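Local coordinates for protein PEPTIDE N-myristoyltransferase (Saccharomyces cerevisiae, PDB 1IIC) that transfers the myristoyl group of myristoyl-CoA to the N-terminal glycine of protein and peptide substrates, at residues T187-N192 / N217-K222; T223-L228 / Y281-P286; I290-S295 / Y320-D325; R343-I348 / L375-F380. All coordinates share one frame; numbering follows the deposited sequence.

Contact 1. Residues T187-N192 / N217-K222; sequences THRPLN and NALPAK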
loop_
_atom_site.group_PDB
_atom_site.type_symbol
_atom_site.label_atom_id
_atom_site.label_comp_id
_atom_site.label_asym_id
_atom_site.label_seq_id
_atom_site.Cartn_x
_atom_site.Cartn_y
_atom_site.Cartn_z
ATOM N N THR A 187 -3.546 -11.522 -2.444
ATOM C CA THR A 187 -4.637 -12.342 -2.963
ATOM C C THR A 187 -5.260 -11.538 -4.103
ATOM O O THR A 187 -5.144 -10.316 -4.131
ATOM C CB THR A 187 -5.700 -12.651 -1.896
ATOM O OG1 THR A 187 -6.350 -11.446 -1.496
ATOM C CG2 THR A 187 -5.055 -13.313 -0.703
ATOM N N HIS A 188 -5.899 -12.219 -5.048
ATOM C CA HIS A 188 -6.496 -11.544 -6.204
ATOM C C HIS A 188 -7.899 -12.049 -6.492
ATOM O O HIS A 188 -8.108 -13.257 -6.677
ATOM C CB HIS A 188 -5.626 -11.778 -7.448
ATOM C CG HIS A 188 -4.165 -11.577 -7.203
ATOM N ND1 HIS A 188 -3.594 -10.327 -7.093
ATOM C CD2 HIS A 188 -3.174 -12.468 -6.959
ATOM C CE1 HIS A 188 -2.314 -10.456 -6.784
ATOM N NE2 HIS A 188 -2.035 -11.744 -6.696
ATOM N N ARG A 189 -8.852 -11.123 -6.536
ATOM C CA ARG A 189 -10.238 -11.457 -6.828
ATOM C C ARG A 189 -10.511 -11.108 -8.285
ATOM O O ARG A 189 -10.542 -9.933 -8.654
ATOM C CB ARG A 189 -11.190 -10.653 -5.939
ATOM C CG ARG A 189 -12.530 -11.328 -5.658
ATOM C CD ARG A 189 -13.392 -11.528 -6.890
ATOM N NE ARG A 189 -14.681 -12.121 -6.521
ATOM C CZ ARG A 189 -15.645 -12.445 -7.381
ATOM N NH1 ARG A 189 -15.491 -12.238 -8.682
ATOM N NH2 ARG A 189 -16.770 -12.989 -6.938
ATOM N N PRO A 190 -10.701 -12.125 -9.132
ATOM C CA PRO A 190 -10.974 -11.920 -10.561
ATOM C C PRO A 190 -12.323 -11.239 -10.740
ATOM O O PRO A 190 -13.341 -11.745 -10.278
ATOM C CB PRO A 190 -10.992 -13.342 -11.127
ATOM C CG PRO A 190 -10.162 -14.128 -10.139
ATOM C CD PRO A 190 -10.601 -13.558 -8.817
ATOM N N LEU A 191 -12.324 -10.086 -11.396
ATOM C CA LEU A 191 -13.555 -9.346 -11.635
ATOM C C LEU A 191 -13.935 -9.554 -13.098
ATOM O O LEU A 191 -15.109 -9.685 -13.446
ATOM C CB LEU A 191 -13.331 -7.855 -11.341
ATOM C CG LEU A 191 -12.907 -7.528 -9.904
ATOM C CD1 LEU A 191 -12.631 -6.040 -9.745
ATOM C CD2 LEU A 191 -14.017 -7.974 -8.938
ATOM N N ASN A 192 -12.921 -9.578 -13.949
ATOM C CA ASN A 192 -13.112 -9.791 -15.372
ATOM C C ASN A 192 -12.282 -11.025 -15.735
ATOM O O ASN A 192 -11.214 -10.907 -16.336
ATOM C CB ASN A 192 -12.600 -8.580 -16.138
ATOM C CG ASN A 192 -13.101 -8.546 -17.557
ATOM O OD1 ASN A 192 -13.142 -9.572 -18.236
ATOM N ND2 ASN A 192 -13.486 -7.361 -18.020
ATOM N N ASN A 217 -16.935 -16.688 -11.298
ATOM C CA ASN A 217 -16.508 -15.351 -10.894
ATOM C C ASN A 217 -17.471 -14.227 -11.253
ATOM O O ASN A 217 -17.222 -13.066 -10.926
ATOM C CB ASN A 217 -15.115 -15.080 -11.456
ATOM C CG ASN A 217 -14.077 -16.032 -10.882
ATOM O OD1 ASN A 217 -13.793 -15.999 -9.685
ATOM N ND2 ASN A 217 -13.530 -16.902 -11.724
ATOM N N ALA A 218 -18.576 -14.582 -11.912
ATOM C CA ALA A 218 -19.599 -13.612 -12.298
ATOM C C ALA A 218 -20.090 -12.878 -11.047
ATOM O O ALA A 218 -20.254 -13.478 -9.978
ATOM C CB ALA A 218 -20.760 -14.317 -12.976
ATOM N N LEU A 219 -20.334 -11.580 -11.202
ATOM C CA LEU A 219 -20.758 -10.718 -10.106
ATOM C C LEU A 219 -22.051 -9.965 -10.406
ATOM O O LEU A 219 -22.380 -9.712 -11.562
ATOM C CB LEU A 219 -19.649 -9.697 -9.845
ATOM C CG LEU A 219 -18.955 -9.579 -8.493
ATOM C CD1 LEU A 219 -18.693 -10.932 -7.897
ATOM C CD2 LEU A 219 -17.670 -8.800 -8.695
ATOM N N PRO A 220 -22.804 -9.598 -9.357
ATOM C CA PRO A 220 -24.051 -8.862 -9.574
ATOM C C PRO A 220 -23.678 -7.484 -10.112
ATOM O O PRO A 220 -22.547 -7.035 -9.934
ATOM C CB PRO A 220 -24.653 -8.776 -8.180
ATOM C CG PRO A 220 -24.096 -9.991 -7.487
ATOM C CD PRO A 220 -22.671 -10.006 -7.949
ATOM N N ALA A 221 -24.624 -6.817 -10.761
ATOM C CA ALA A 221 -24.381 -5.495 -11.322
ATOM C C ALA A 221 -24.544 -4.360 -10.302
ATOM O O ALA A 221 -23.885 -3.328 -10.410
ATOM C CB ALA A 221 -25.324 -5.261 -12.520
ATOM N N LYS A 222 -25.411 -4.548 -9.314
ATOM C CA LYS A 222 -25.651 -3.504 -8.313
ATOM C C LYS A 222 -25.259 -3.915 -6.886
ATOM O O LYS A 222 -25.267 -5.093 -6.543
ATOM C CB LYS A 222 -27.133 -3.103 -8.348
ATOM C CG LYS A 222 -27.585 -2.509 -9.681
ATOM C CD LYS A 222 -26.928 -1.153 -9.922
ATOM C CE LYS A 222 -27.258 -0.595 -11.301
ATOM N NZ LYS A 222 -26.816 0.827 -11.421
HETATM O O HOH W 1 -17.178 -10.395 -12.219
#
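The guanidinium of Arg-189 meets Asn-217 at its edge and Leu-219 over one face. Asn-217 O lies in the plane of the group and takes a fairly straight bond from Arg-189 NH1 (3.0 Å, N-H...O 163°). Arg-189 NH1 also bonds to Pro-190 O at 2.7 Å, again close to the guanidinium plane, so two backbone carbonyls, one from each segment, share one corner. Leu-219 CD2 sits 4.0 Å above the guanidinium plane, displaced toward the rim, and also touches Leu-191, CD2 to CD2 at 3.8 Å. The amide of Asn-217 lies against the ring of Pro-190, with CG 4.1 Å from Pro-190 CB. A bend at chi2 (-64°) brings Arg-189 NH1 round to Pro-190 O, nearly in line with its C=O bond. A water bonded to Asn-217 O also appears to bridge to Leu-191 O, at a length too short to trust.

Arg-189 stands at the end of strand 182-190, part of the mixed sheet of the myristoyltransferase fold, and its NE bonds to Leu-378 O. Leu-191 and Leu-219 both rest on Cys-352 of helix 334-357. With bonds to Pro-190 O, Asn-217 O and Leu-378 O, the buried arginine draws three backbone segments together around a planar group, and these carbonyl dipoles would be expected to stabilise its positive charge.

Contact 2. Residues T223-L228 / Y281-P286; sequences TKTAGL and YVVEQP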
loop_
_atom_site.group_PDB
_atom_site.type_symbol
_atom_site.label_atom_id
_atom_site.label_comp_id
_atom_site.label_asym_id
_atom_site.label_seq_id
_atom_site.Cartn_x
_atom_site.Cartn_y
_atom_site.Cartn_z
ATOM N N THR A 223 -24.919 -2.937 -6.055
ATOM C CA THR A 223 -24.532 -3.235 -4.676
ATOM C C THR A 223 -25.743 -3.672 -3.866
ATOM O O THR A 223 -26.874 -3.482 -4.303
ATOM C CB THR A 223 -23.877 -2.021 -4.006
ATOM O OG1 THR A 223 -24.749 -0.884 -4.106
ATOM C CG2 THR A 223 -22.544 -1.728 -4.673
ATOM N N LYS A 224 -25.513 -4.245 -2.685
ATOM C CA LYS A 224 -26.621 -4.736 -1.866
ATOM C C LYS A 224 -26.791 -4.103 -0.492
ATOM O O LYS A 224 -27.854 -4.203 0.106
ATOM C CB LYS A 224 -26.506 -6.258 -1.709
ATOM C CG LYS A 224 -26.306 -6.983 -3.030
ATOM C CD LYS A 224 -26.634 -8.463 -2.933
ATOM C CE LYS A 224 -26.452 -9.141 -4.291
ATOM N NZ LYS A 224 -27.168 -8.426 -5.394
ATOM N N THR A 225 -25.757 -3.454 0.019
ATOM C CA THR A 225 -25.849 -2.843 1.338
ATOM C C THR A 225 -26.669 -1.556 1.321
ATOM O O THR A 225 -26.349 -0.607 0.600
ATOM C CB THR A 225 -24.450 -2.548 1.899
ATOM O OG1 THR A 225 -23.617 -3.702 1.713
ATOM C CG2 THR A 225 -24.529 -2.225 3.386
ATOM N N ALA A 226 -27.727 -1.536 2.118
ATOM C CA ALA A 226 -28.610 -0.381 2.208
ATOM C C ALA A 226 -27.890 0.783 2.869
ATOM O O ALA A 226 -27.176 0.593 3.848
ATOM C CB ALA A 226 -29.856 -0.750 3.009
ATOM N N GLY A 227 -28.070 1.982 2.321
ATOM C CA GLY A 227 -27.436 3.170 2.875
ATOM C C GLY A 227 -26.048 3.444 2.319
ATOM O O GLY A 227 -25.442 4.478 2.603
ATOM N N LEU A 228 -25.547 2.513 1.519
ATOM C CA LEU A 228 -24.212 2.620 0.923
ATOM C C LEU A 228 -24.159 3.716 -0.154
ATOM O O LEU A 228 -24.965 3.728 -1.084
ATOM C CB LEU A 228 -23.839 1.253 0.322
ATOM C CG LEU A 228 -22.421 0.795 -0.069
ATOM C CD1 LEU A 228 -22.358 0.620 -1.566
ATOM C CD2 LEU A 228 -21.362 1.746 0.428
ATOM N N TYR A 281 -16.307 4.837 0.000
ATOM C CA TYR A 281 -17.740 4.685 0.235
ATOM C C TYR A 281 -18.086 4.626 1.707
ATOM O O TYR A 281 -17.268 4.269 2.547
ATOM C CB TYR A 281 -18.251 3.427 -0.471
ATOM C CG TYR A 281 -17.891 3.450 -1.925
ATOM C CD1 TYR A 281 -16.608 3.106 -2.338
ATOM C CD2 TYR A 281 -18.784 3.948 -2.877
ATOM C CE1 TYR A 281 -16.211 3.265 -3.656
ATOM C CE2 TYR A 281 -18.394 4.114 -4.206
ATOM C CZ TYR A 281 -17.097 3.770 -4.582
ATOM O OH TYR A 281 -16.672 3.958 -5.875
ATOM N N VAL A 282 -19.329 4.969 1.999
ATOM C CA VAL A 282 -19.825 4.999 3.357
ATOM C C VAL A 282 -21.233 4.413 3.379
ATOM O O VAL A 282 -21.894 4.331 2.347
ATOM C CB VAL A 282 -19.864 6.466 3.863
ATOM C CG1 VAL A 282 -20.870 6.619 4.970
ATOM C CG2 VAL A 282 -18.483 6.893 4.340
ATOM N N VAL A 283 -21.667 3.969 4.550
ATOM C CA VAL A 283 -23.019 3.455 4.710
ATOM C C VAL A 283 -23.654 4.354 5.763
ATOM O O VAL A 283 -23.136 4.480 6.874
ATOM C CB VAL A 283 -23.052 1.990 5.200
ATOM C CG1 VAL A 283 -24.493 1.580 5.485
ATOM C CG2 VAL A 283 -22.455 1.058 4.145
ATOM N N GLU A 284 -24.760 4.995 5.398
ATOM C CA GLU A 284 -25.473 5.892 6.304
ATOM C C GLU A 284 -26.870 5.363 6.661
ATOM O O GLU A 284 -27.662 5.032 5.783
ATOM C CB GLU A 284 -25.590 7.279 5.660
ATOM C CG GLU A 284 -26.439 8.248 6.448
ATOM C CD GLU A 284 -26.474 9.629 5.836
ATOM O OE1 GLU A 284 -26.733 9.735 4.615
ATOM O OE2 GLU A 284 -26.255 10.606 6.584
ATOM N N GLN A 285 -27.161 5.288 7.955
ATOM C CA GLN A 285 -28.456 4.805 8.427
ATOM C C GLN A 285 -29.495 5.933 8.442
ATOM O O GLN A 285 -29.147 7.112 8.522
ATOM C CB GLN A 285 -28.315 4.208 9.827
ATOM C CG GLN A 285 -27.278 3.085 9.943
ATOM C CD GLN A 285 -27.475 1.972 8.920
ATOM O OE1 GLN A 285 -28.600 1.659 8.529
ATOM N NE2 GLN A 285 -26.374 1.358 8.494
ATOM N N PRO A 286 -30.787 5.583 8.383
ATOM C CA PRO A 286 -31.849 6.592 8.384
ATOM C C PRO A 286 -31.705 7.722 9.402
ATOM O O PRO A 286 -32.239 8.800 9.183
ATOM C CB PRO A 286 -33.107 5.759 8.600
ATOM C CG PRO A 286 -32.777 4.491 7.866
ATOM C CD PRO A 286 -31.365 4.223 8.349
HETATM O O HOH W 2 -26.614 -0.796 6.309
#
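Leu-228 and Val-283 form an antiparallel, non-hydrogen-bonded pair, their CA atoms 4.1 Å apart. Beside it Gly-227 O receives the N-H of Glu-284 at 2.9 Å; the bond is straight at the hydrogen (168°), although the donor stands well above the carbonyl plane. Three CA-H...O contacts add to the join, the shortest from Leu-228 CA to Val-282 O at 3.2 Å. Thr-225 to Leu-228 make a type II turn whose closing bond, Leu-228 N to Thr-225 O, is weak. Gly-227 holds its third position with a positive phi of 88°, a conformation to which glycine is suited, just before strand 228-230 begins.

On the face carrying Leu-228 and Val-283 the branched ends mesh. Leu-228 CD2 packs on Tyr-281 CB at 3.6 Å and on Val-283 CG2 at 3.9 Å. Val-283 CG2 also meets Thr-225 CG2, at 4.0 Å, where the two side chains cross at about a right angle. With chi1 -47° Thr-225 CG2 stands opposite its backbone N and faces Val-283, while OG1 is hydrogen-bonded to Asp-350 of helix 334-357. At the turn, a water donates to Ala-226 O and accepts from Gln-285 NE2 (3.1 Å).

The pairing adds strand 228-230 to the edge of 278-284 in the mixed sheet, and Glu-284 secures it further through a salt bridge to Arg-229. Polar links gather at the turn end, and aliphatic groups fill the face toward helix 334-357, where Val-283 and Thr-225 meet Arg-343.

Contact 3. Residues I290-S295 / Y320-D325; sequences ITDFFS and YATDAD
Asp-292 and Thr-322 lie side by side and point the same way, each turned by its first torsion toward the other. Thr-322 OG1 is placed opposite its own backbone N (chi1 180°), and Asp-292 CG beside its N (chi1 -57°), with the carboxylate rotated so that OD2 faces the hydroxyl. Thr-322 OG1 donates to Asp-292 OD2 at 2.6 Å, arriving from above the carboxylate plane, 39° out of it. The other oxygen, OD1, accepts from Thr-291 OG1 at 2.9 Å and from a water that also donates to Asp-323 OD1; Arg-343 of helix 334-357 adds a salt bridge to it. Both carboxylate oxygens are therefore gripped, which fixes the rotation of a buried group and would favour its charged form.

The backbone beneath is that of the beta hairpin of strands 290-303 and 311-322, two neighbours in the mixed sheet of the C-terminal half. Phe-293 and Ala-321 form a hydrogen-bonded pair, with Ala-321 N to Phe-293 O at 2.7 Å and Phe-293 N to Ala-321 O at 2.8 Å. Asp-323 N continues the ladder to Thr-291 O (3.1 Å).

Phe-294 and Tyr-320 share the face of Asp-292 and Thr-322, but touch through their CB atoms, 3.6 Å apart, while their rings diverge: that of Phe-294 meets Tyr-281. On the other face Phe-293 CD1 lies 4.2 Å from Ala-321 CB, and helix 236-247 covers both, with Val-239 against the phenylalanine and Phe-243 and Tyr-246 against the alanine.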
loop_
_atom_site.group_PDB
_atom_site.type_symbol
_atom_site.label_atom_id
_atom_site.label_comp_id
_atom_site.label_asym_id
_atom_site.label_seq_id
_atom_site.Cartn_x
_atom_site.Cartn_y
_atom_site.Cartn_z
ATOM N N ILE A 290 -23.272 7.109 10.405
ATOM C CA ILE A 290 -22.396 6.417 9.470
ATOM C C ILE A 290 -21.816 5.230 10.224
ATOM O O ILE A 290 -21.073 5.392 11.195
ATOM C CB ILE A 290 -21.276 7.342 8.974
ATOM C CG1 ILE A 290 -21.884 8.436 8.093
ATOM C CG2 ILE A 290 -20.232 6.544 8.198
ATOM C CD1 ILE A 290 -20.882 9.412 7.563
ATOM N N THR A 291 -22.175 4.037 9.771
ATOM C CA THR A 291 -21.743 2.805 10.409
ATOM C C THR A 291 -20.705 1.981 9.641
ATOM O O THR A 291 -20.150 1.040 10.195
ATOM C CB THR A 291 -22.961 1.906 10.671
ATOM O OG1 THR A 291 -23.639 1.659 9.432
ATOM C CG2 THR A 291 -23.927 2.583 11.647
ATOM N N ASP A 292 -20.450 2.321 8.380
ATOM C CA ASP A 292 -19.487 1.578 7.571
ATOM C C ASP A 292 -18.684 2.481 6.646
ATOM O O ASP A 292 -19.122 3.563 6.267
ATOM C CB ASP A 292 -20.194 0.504 6.725
ATOM C CG ASP A 292 -20.998 -0.465 7.566
ATOM O OD1 ASP A 292 -22.197 -0.199 7.799
ATOM O OD2 ASP A 292 -20.426 -1.480 8.011
ATOM N N PHE A 293 -17.504 2.014 6.274
ATOM C CA PHE A 293 -16.622 2.779 5.414
ATOM C C PHE A 293 -15.618 1.843 4.775
ATOM O O PHE A 293 -15.076 0.969 5.440
ATOM C CB PHE A 293 -15.893 3.842 6.245
ATOM C CG PHE A 293 -14.610 4.337 5.631
ATOM C CD1 PHE A 293 -13.380 3.969 6.169
ATOM C CD2 PHE A 293 -14.627 5.163 4.515
ATOM C CE1 PHE A 293 -12.189 4.416 5.606
ATOM C CE2 PHE A 293 -13.439 5.615 3.942
ATOM C CZ PHE A 293 -12.218 5.239 4.489
ATOM N N PHE A 294 -15.406 2.000 3.476
ATOM C CA PHE A 294 -14.421 1.189 2.792
ATOM C C PHE A 294 -13.930 1.912 1.556
ATOM O O PHE A 294 -14.643 2.722 0.963
ATOM C CB PHE A 294 -14.971 -0.206 2.449
ATOM C CG PHE A 294 -16.056 -0.212 1.417
ATOM C CD1 PHE A 294 -17.370 -0.491 1.777
ATOM C CD2 PHE A 294 -15.764 0.013 0.074
ATOM C CE1 PHE A 294 -18.370 -0.551 0.817
ATOM C CE2 PHE A 294 -16.763 -0.045 -0.894
ATOM C CZ PHE A 294 -18.064 -0.328 -0.522
ATOM N N SER A 295 -12.696 1.625 1.170
ATOM C CA SER A 295 -12.123 2.281 0.012
ATOM C C SER A 295 -11.188 1.365 -0.743
ATOM O O SER A 295 -10.756 0.340 -0.228
ATOM C CB SER A 295 -11.343 3.519 0.457
ATOM O OG SER A 295 -10.277 3.139 1.310
ATOM N N TYR A 320 -10.694 0.601 5.513
ATOM C CA TYR A 320 -12.111 0.421 5.792
ATOM C C TYR A 320 -12.362 0.396 7.296
ATOM O O TYR A 320 -11.424 0.356 8.097
ATOM C CB TYR A 320 -12.620 -0.871 5.145
ATOM C CG TYR A 320 -11.987 -2.143 5.660
ATOM C CD1 TYR A 320 -12.304 -2.648 6.931
ATOM C CD2 TYR A 320 -11.096 -2.873 4.861
ATOM C CE1 TYR A 320 -11.754 -3.849 7.386
ATOM C CE2 TYR A 320 -10.538 -4.077 5.310
ATOM C CZ TYR A 320 -10.872 -4.558 6.574
ATOM O OH TYR A 320 -10.323 -5.746 7.022
ATOM N N ALA A 321 -13.637 0.428 7.670
ATOM C CA ALA A 321 -14.028 0.418 9.068
ATOM C C ALA A 321 -15.530 0.191 9.185
ATOM O O ALA A 321 -16.295 0.557 8.295
ATOM C CB ALA A 321 -13.650 1.742 9.722
ATOM N N THR A 322 -15.944 -0.411 10.294
ATOM C CA THR A 322 -17.352 -0.698 10.539
ATOM C C THR A 322 -17.561 -0.823 12.043
ATOM O O THR A 322 -16.621 -1.115 12.769
ATOM C CB THR A 322 -17.770 -2.021 9.823
ATOM O OG1 THR A 322 -19.153 -2.299 10.070
ATOM C CG2 THR A 322 -16.921 -3.183 10.301
ATOM N N ASP A 323 -18.783 -0.580 12.513
ATOM C CA ASP A 323 -19.082 -0.693 13.942
ATOM C C ASP A 323 -19.730 -2.039 14.268
ATOM O O ASP A 323 -20.185 -2.256 15.391
ATOM C CB ASP A 323 -20.019 0.432 14.397
ATOM C CG ASP A 323 -21.353 0.445 13.640
ATOM O OD1 ASP A 323 -21.693 -0.548 12.951
ATOM O OD2 ASP A 323 -22.072 1.464 13.746
ATOM N N ALA A 324 -19.754 -2.939 13.288
ATOM C CA ALA A 324 -20.368 -4.255 13.456
ATOM C C ALA A 324 -20.029 -4.996 14.750
ATOM O O ALA A 324 -20.847 -5.773 15.239
ATOM C CB ALA A 324 -20.038 -5.142 12.257
ATOM N N ASP A 325 -18.838 -4.786 15.304
ATOM C CA ASP A 325 -18.489 -5.484 16.537
ATOM C C ASP A 325 -18.213 -4.570 17.731
ATOM O O ASP A 325 -17.693 -5.023 18.759
ATOM C CB ASP A 325 -17.295 -6.435 16.308
ATOM C CG ASP A 325 -15.951 -5.714 16.220
ATOM O OD1 ASP A 325 -15.887 -4.481 16.438
ATOM O OD2 ASP A 325 -14.941 -6.401 15.940
HETATM O O HOH W 3 -22.609 -1.504 10.586
#

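Contact 4. Residues R343-I348 / L375-F380; sequences RLCELI and LDDLKF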
loop_
_atom_site.group_PDB
_atom_site.type_symbol
_atom_site.label_atom_id
_atom_site.label_comp_id
_atom_site.label_asym_id
_atom_site.label_seq_id
_atom_site.Cartn_x
_atom_site.Cartn_y
_atom_site.Cartn_z
ATOM N N ARG A 343 -20.609 -8.689 8.255
ATOM C CA ARG A 343 -20.656 -7.330 7.725
ATOM C C ARG A 343 -19.571 -7.086 6.669
ATOM O O ARG A 343 -19.835 -6.511 5.613
ATOM C CB ARG A 343 -20.524 -6.318 8.864
ATOM C CG ARG A 343 -20.857 -4.896 8.468
ATOM C CD ARG A 343 -22.224 -4.836 7.789
ATOM N NE ARG A 343 -22.704 -3.473 7.626
ATOM C CZ ARG A 343 -23.869 -3.154 7.073
ATOM N NH1 ARG A 343 -24.679 -4.109 6.619
ATOM N NH2 ARG A 343 -24.237 -1.878 7.004
ATOM N N LEU A 344 -18.356 -7.536 6.953
ATOM C CA LEU A 344 -17.246 -7.361 6.021
ATOM C C LEU A 344 -17.510 -8.108 4.724
ATOM O O LEU A 344 -17.245 -7.594 3.642
ATOM C CB LEU A 344 -15.927 -7.834 6.648
ATOM C CG LEU A 344 -15.430 -7.023 7.857
ATOM C CD1 LEU A 344 -14.040 -7.503 8.246
ATOM C CD2 LEU A 344 -15.395 -5.523 7.524
ATOM N N CYS A 345 -18.024 -9.325 4.825
ATOM C CA CYS A 345 -18.336 -10.081 3.620
ATOM C C CYS A 345 -19.353 -9.298 2.788
ATOM O O CYS A 345 -19.307 -9.335 1.561
ATOM C CB CYS A 345 -18.900 -11.465 3.975
ATOM S SG CYS A 345 -17.648 -12.648 4.498
ATOM N N GLU A 346 -20.264 -8.587 3.457
ATOM C CA GLU A 346 -21.280 -7.789 2.759
ATOM C C GLU A 346 -20.654 -6.562 2.108
ATOM O O GLU A 346 -20.809 -6.331 0.913
ATOM C CB GLU A 346 -22.373 -7.319 3.732
ATOM C CG GLU A 346 -23.252 -8.418 4.313
ATOM C CD GLU A 346 -24.211 -7.911 5.398
ATOM O OE1 GLU A 346 -25.067 -8.707 5.844
ATOM O OE2 GLU A 346 -24.110 -6.727 5.809
ATOM N N LEU A 347 -19.960 -5.765 2.912
ATOM C CA LEU A 347 -19.314 -4.555 2.416
ATOM C C LEU A 347 -18.287 -4.813 1.308
ATOM O O LEU A 347 -18.282 -4.134 0.275
ATOM C CB LEU A 347 -18.618 -3.824 3.568
ATOM C CG LEU A 347 -19.470 -3.211 4.678
ATOM C CD1 LEU A 347 -18.569 -2.442 5.618
ATOM C CD2 LEU A 347 -20.520 -2.277 4.096
ATOM N N ILE A 348 -17.416 -5.797 1.513
ATOM C CA ILE A 348 -16.387 -6.063 0.522
ATOM C C ILE A 348 -16.940 -6.714 -0.747
ATOM O O ILE A 348 -16.327 -6.629 -1.809
ATOM C CB ILE A 348 -15.239 -6.891 1.148
ATOM C CG1 ILE A 348 -14.684 -6.124 2.357
ATOM C CG2 ILE A 348 -14.106 -7.109 0.129
ATOM C CD1 ILE A 348 -14.260 -4.681 2.050
ATOM N N LEU A 375 -11.645 -12.830 2.792
ATOM C CA LEU A 375 -10.840 -13.231 1.645
ATOM C C LEU A 375 -11.291 -14.496 0.899
ATOM O O LEU A 375 -11.627 -14.422 -0.283
ATOM C CB LEU A 375 -9.367 -13.339 2.066
ATOM C CG LEU A 375 -8.347 -12.263 1.623
ATOM C CD1 LEU A 375 -9.013 -10.961 1.238
ATOM C CD2 LEU A 375 -7.319 -12.045 2.750
ATOM N N ASP A 376 -11.309 -15.647 1.567
ATOM C CA ASP A 376 -11.712 -16.895 0.900
ATOM C C ASP A 376 -13.176 -16.943 0.452
ATOM O O ASP A 376 -13.484 -17.383 -0.659
ATOM C CB ASP A 376 -11.442 -18.106 1.799
ATOM C CG ASP A 376 -9.963 -18.322 2.063
ATOM O OD1 ASP A 376 -9.165 -18.290 1.095
ATOM O OD2 ASP A 376 -9.608 -18.530 3.246
ATOM N N ASP A 377 -14.079 -16.499 1.316
ATOM C CA ASP A 377 -15.492 -16.513 0.983
ATOM C C ASP A 377 -15.828 -15.642 -0.220
ATOM O O ASP A 377 -16.759 -15.941 -0.969
ATOM C CB ASP A 377 -16.319 -16.068 2.185
ATOM C CG ASP A 377 -16.189 -17.019 3.354
ATOM O OD1 ASP A 377 -15.838 -18.198 3.123
ATOM O OD2 ASP A 377 -16.445 -16.599 4.504
ATOM N N LEU A 378 -15.062 -14.574 -0.413
ATOM C CA LEU A 378 -15.316 -13.664 -1.518
ATOM C C LEU A 378 -14.456 -13.981 -2.731
ATOM O O LEU A 378 -14.361 -13.194 -3.672
ATOM C CB LEU A 378 -15.119 -12.218 -1.053
ATOM C CG LEU A 378 -16.160 -11.803 -0.008
ATOM C CD1 LEU A 378 -15.979 -10.329 0.362
ATOM C CD2 LEU A 378 -17.565 -12.037 -0.580
ATOM N N LYS A 379 -13.822 -15.146 -2.690
ATOM C CA LYS A 379 -13.013 -15.640 -3.797
ATOM C C LYS A 379 -11.727 -14.899 -4.144
ATOM O O LYS A 379 -11.341 -14.842 -5.312
ATOM C CB LYS A 379 -13.904 -15.768 -5.041
ATOM C CG LYS A 379 -15.163 -16.584 -4.749
ATOM C CD LYS A 379 -16.137 -16.641 -5.920
ATOM C CE LYS A 379 -17.387 -17.421 -5.508
ATOM N NZ LYS A 379 -18.477 -17.320 -6.501
ATOM N N PHE A 380 -11.072 -14.317 -3.145
ATOM C CA PHE A 380 -9.794 -13.671 -3.402
ATOM C C PHE A 380 -8.851 -14.862 -3.403
ATOM O O PHE A 380 -8.610 -15.463 -2.361
ATOM C CB PHE A 380 -9.394 -12.708 -2.277
ATOM C CG PHE A 380 -10.139 -11.414 -2.293
ATOM C CD1 PHE A 380 -11.466 -11.350 -1.884
ATOM C CD2 PHE A 380 -9.522 -10.258 -2.751
ATOM C CE1 PHE A 380 -12.172 -10.144 -1.934
ATOM C CE2 PHE A 380 -10.212 -9.051 -2.805
ATOM C CZ PHE A 380 -11.539 -8.990 -2.397
#
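Leu-378 packs on helix 334-357 chiefly through CD1, which lies 3.6 Å from Ile-348 CB and 3.7 Å from Cys-345 O, the leucine meeting the isoleucine at about a right angle. Ile-348 CG2, set opposite its backbone N, bears on the same methyl and on Phe-380 CZ at 4.1 Å. Toward the surface Cys-345 SG passes Asp-377 OD2 at 4.1 Å, a loose approach; the carboxylate is engaged in a salt bridge to Lys-341, one helical turn earlier.

Behind these groups the loop is shaped by a Schellman motif. Phe-380 N bonds to Leu-375 O (2.9 Å) and Lys-379 N to Asp-376 O (3.0 Å), with Lys-379 in the left-handed conformation (phi 67°). Its characteristic apolar pair is formed by Leu-375 CD1, 3.7 Å above one face of the Phe-380 ring, while Leu-378 CB lies at the ring's edge. Farther out, Phe-380 rests on Thr-187 of strand 182-190, and Lys-379 NZ bonds to Glu-216 O.

The contact between helix and loop is mainly apolar, Leu-378 and Phe-380 both meeting Ile-348, with the Asp-377 to Lys-341 salt bridge at the exposed side.

In the fold
From the N terminus the four contacts follow in series; none nests within or crosses another. Contact 1 closes the loop of 24 residues containing helix 193-198 and most of helix 210-217. The chain runs straight from its second segment into contact 2, which closes a longer excursion of 52 residues bearing helices 236-247 and 258-265. Contact 3 closes the hairpin that follows, and contact 4 returns the chain from strand 362-366 to helix 334-357. Strands 278-284 and 290-303 put contacts 2 and 3 side by side in one sheet; Arg-343 links both to contact 4, which in turn meets contact 1 through Arg-189. Helix 334-357 also packs against residues of contacts 1, 2 and 3.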